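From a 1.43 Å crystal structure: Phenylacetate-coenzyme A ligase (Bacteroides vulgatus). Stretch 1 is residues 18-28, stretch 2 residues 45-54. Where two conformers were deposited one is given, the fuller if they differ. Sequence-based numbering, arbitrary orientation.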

# COMPACT_ATOMS: atom_id res chain seq x y z
N GLN A 18 -0.42 8.39 6.12
CA GLN A 18 -1.25 7.53 6.98
C GLN A 18 -0.93 6.06 6.76
O GLN A 18 -0.89 5.23 7.67
CB GLN A 18 -2.74 7.70 6.62
CG GLN A 18 -3.38 9.08 6.87
CD GLN A 18 -4.86 9.13 6.44
OE1 GLN A 18 -5.76 8.75 7.20
NE2 GLN A 18 -5.11 9.60 5.23
N ILE A 19 -0.79 5.72 5.48
CA ILE A 19 -0.53 4.35 5.07
C ILE A 19 0.89 3.97 5.49
O ILE A 19 1.12 2.91 6.08
CB ILE A 19 -0.71 4.22 3.55
CG1 ILE A 19 -2.20 4.38 3.19
CG2 ILE A 19 -0.16 2.89 3.05
CD1 ILE A 19 -2.48 4.62 1.72
N GLU A 20 1.84 4.84 5.18
CA GLU A 20 3.23 4.63 5.55
C GLU A 20 3.38 4.36 7.04
O GLU A 20 4.07 3.43 7.45
CB GLU A 20 4.05 5.87 5.17
CG GLU A 20 5.52 5.78 5.46
CD GLU A 20 6.25 7.04 5.03
OE1 GLU A 20 6.25 7.35 3.81
OE2 GLU A 20 6.79 7.73 5.90
N THR A 21 2.75 5.19 7.87
CA THR A 21 2.87 5.05 9.31
C THR A 21 2.42 3.68 9.81
O THR A 21 3.07 3.06 10.66
CB THR A 21 2.07 6.16 10.01
OG1 THR A 21 2.63 7.42 9.64
CG2 THR A 21 2.13 6.00 11.52
N ILE A 22 1.30 3.22 9.27
CA ILE A 22 0.78 1.91 9.63
C ILE A 22 1.73 0.79 9.19
O ILE A 22 2.04 -0.11 9.98
CB ILE A 22 -0.63 1.69 9.06
CG1 ILE A 22 -1.64 2.44 9.93
CG2 ILE A 22 -0.97 0.22 8.99
CD1 ILE A 22 -2.97 2.70 9.27
N LEU A 23 2.22 0.85 7.95
CA LEU A 23 3.15 -0.17 7.44
C LEU A 23 4.43 -0.25 8.25
O LEU A 23 4.98 -1.34 8.45
CB LEU A 23 3.48 0.10 5.98
CG LEU A 23 2.31 0.05 4.99
CD1 LEU A 23 2.79 0.37 3.59
CD2 LEU A 23 1.61 -1.32 5.06
N LEU A 24 4.93 0.90 8.69
CA LEU A 24 6.22 0.93 9.39
C LEU A 24 6.25 0.15 10.69
O LEU A 24 7.31 -0.27 11.14
CB LEU A 24 6.63 2.36 9.69
CG LEU A 24 7.46 3.09 8.64
CD1 LEU A 24 7.56 4.55 9.04
CD2 LEU A 24 8.84 2.44 8.47
N GLN A 25 5.09 -0.05 11.30
CA GLN A 25 5.03 -0.72 12.60
C GLN A 25 5.20 -2.23 12.51
O GLN A 25 5.47 -2.89 13.52
CB GLN A 25 3.72 -0.40 13.33
CG GLN A 25 3.77 0.87 14.18
CD GLN A 25 4.88 0.85 15.22
OE1 GLN A 25 4.84 0.10 16.20
NE2 GLN A 25 5.89 1.69 15.01
N PHE A 26 5.07 -2.79 11.30
CA PHE A 26 5.20 -4.25 11.12
C PHE A 26 6.64 -4.71 10.96
O PHE A 26 7.32 -4.34 9.99
CB PHE A 26 4.40 -4.73 9.90
CG PHE A 26 2.91 -4.65 10.07
CD1 PHE A 26 2.19 -5.75 10.50
CD2 PHE A 26 2.23 -3.46 9.83
CE1 PHE A 26 0.82 -5.69 10.64
CE2 PHE A 26 0.85 -3.39 9.98
CZ PHE A 26 0.14 -4.50 10.39
N LYS A 27 7.10 -5.53 11.91
CA LYS A 27 8.46 -6.04 11.85
C LYS A 27 8.65 -6.90 10.61
O LYS A 27 9.76 -7.02 10.10
CB LYS A 27 8.80 -6.83 13.11
CG LYS A 27 7.91 -8.03 13.36
CD LYS A 27 8.15 -8.63 14.74
CE LYS A 27 9.59 -9.14 14.90
NZ LYS A 27 10.59 -8.07 15.17
N GLU A 28 7.56 -7.48 10.11
CA GLU A 28 7.62 -8.37 8.96
C GLU A 28 7.84 -7.62 7.66
O GLU A 28 8.08 -8.25 6.63
CB GLU A 28 6.32 -9.16 8.84
CG GLU A 28 5.99 -10.02 10.05
CD GLU A 28 5.08 -9.34 11.07
OE1 GLU A 28 5.01 -8.08 11.12
OE2 GLU A 28 4.43 -10.09 11.83
N GLU A 45 -9.32 1.83 -8.26
CA GLU A 45 -8.82 0.89 -7.28
C GLU A 45 -7.49 1.38 -6.74
O GLU A 45 -6.71 2.01 -7.46
CB GLU A 45 -8.63 -0.49 -7.91
CG GLU A 45 -9.86 -1.37 -7.93
CD GLU A 45 -9.51 -2.83 -8.15
OE1 GLU A 45 -9.16 -3.20 -9.29
OE2 GLU A 45 -9.57 -3.60 -7.17
N MSE A 46 -7.23 1.10 -5.47
CA MSE A 46 -5.92 1.35 -4.87
C MSE A 46 -5.26 0.02 -4.55
O MSE A 46 -5.86 -0.82 -3.90
CB MSE A 46 -6.05 2.16 -3.57
CG MSE A 46 -4.74 2.24 -2.79
SE MSE A 46 -4.81 3.13 -1.06
CE MSE A 46 -5.10 4.91 -1.71
N THR A 47 -4.03 -0.15 -5.01
CA THR A 47 -3.20 -1.28 -4.60
C THR A 47 -2.07 -0.75 -3.74
O THR A 47 -1.46 0.28 -4.06
CB THR A 47 -2.62 -2.03 -5.82
OG1 THR A 47 -3.70 -2.54 -6.62
CG2 THR A 47 -1.74 -3.20 -5.36
N VAL A 48 -1.79 -1.43 -2.62
CA VAL A 48 -0.66 -1.09 -1.80
C VAL A 48 0.30 -2.28 -1.82
O VAL A 48 0.02 -3.31 -1.21
CB VAL A 48 -1.07 -0.73 -0.36
CG1 VAL A 48 0.16 -0.42 0.49
CG2 VAL A 48 -2.05 0.46 -0.35
N GLU A 49 1.41 -2.12 -2.53
CA GLU A 49 2.48 -3.11 -2.52
C GLU A 49 3.47 -2.73 -1.43
O GLU A 49 3.82 -1.56 -1.28
CB GLU A 49 3.21 -3.13 -3.86
CG GLU A 49 2.43 -3.76 -4.99
CD GLU A 49 3.12 -3.62 -6.32
OE1 GLU A 49 3.31 -2.47 -6.78
OE2 GLU A 49 3.47 -4.66 -6.92
N VAL A 50 3.92 -3.71 -0.67
CA VAL A 50 4.94 -3.43 0.34
C VAL A 50 5.92 -4.58 0.39
O VAL A 50 5.54 -5.76 0.30
CB VAL A 50 4.35 -3.13 1.74
CG1 VAL A 50 3.42 -4.23 2.19
CG2 VAL A 50 5.46 -2.89 2.76
N GLU A 51 7.20 -4.23 0.48
CA GLU A 51 8.24 -5.24 0.55
C GLU A 51 8.24 -5.95 1.89
O GLU A 51 8.08 -5.33 2.95
CB GLU A 51 9.61 -4.62 0.33
CG GLU A 51 9.82 -4.13 -1.07
CD GLU A 51 11.26 -3.73 -1.36
OE1 GLU A 51 12.12 -3.90 -0.47
OE2 GLU A 51 11.52 -3.25 -2.48
N LEU A 52 8.46 -7.26 1.83
CA LEU A 52 8.70 -8.03 3.03
C LEU A 52 10.08 -7.71 3.57
O LEU A 52 11.00 -7.37 2.81
CB LEU A 52 8.61 -9.52 2.71
CG LEU A 52 7.21 -10.00 2.33
CD1 LEU A 52 7.31 -11.39 1.71
CD2 LEU A 52 6.30 -10.01 3.55
N SER A 53 10.23 -7.83 4.88
CA SER A 53 11.54 -7.78 5.49
C SER A 53 12.34 -9.00 5.05
O SER A 53 11.77 -10.07 4.82
CB SER A 53 11.40 -7.82 7.01
OG SER A 53 12.67 -7.99 7.60
N GLN A 54 13.66 -8.86 4.93
CA GLN A 54 14.48 -10.03 4.60
C GLN A 54 14.41 -11.06 5.72
O GLN A 54 14.78 -12.21 5.51
CB GLN A 54 15.93 -9.65 4.30
CG GLN A 54 16.62 -8.89 5.41
CD GLN A 54 16.55 -7.40 5.19
OE1 GLN A 54 15.46 -6.82 5.10
NE2 GLN A 54 17.71 -6.76 5.10
O HOH W 1 12.36 -6.90 9.94

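The one direct hydrogen bond between these stretches lies beyond the helix and the strand, where both segments have become loop: Ser53 N donates to Glu28 O at 2.8 Å, with a nearly straight N-H...O angle of 174°. Beside it, a water bridges the same two segments, donating to Lys27 O (2.6 Å) and lying 2.6 Å from Ser53 OG. Here, two loop carbonyls are thus satisfied, that of Glu28 by a backbone N-H and that of Lys27 by water.

Upstream, the contact illustrates how a helix packs on a strand through side chains alone. The axes approach to 11.0 Å and run in roughly the same direction, 31° apart, too distant for their backbones to bond. Periodicity selects the residues that meet. Ile19 and Leu23, four apart, about one helical turn, point toward the strand, and Leu23 N bonds Ile19 O at 3.0 Å within that turn. On the strand, alternation turns selenomethionine Met46, Val48 and Val50 toward the helix, while Glu49 points away. Ile19 CD1 lies 3.9 Å from Met46 SE, and Ile19 CG2 is 4.2 Å from Val48 CG1. Leu23 CD1 reaches both Val48 CG1 (4.1 Å) and Val50 CB (4.3 Å). These are van der Waals contacts among buried apolar groups, favoured by the exclusion of water.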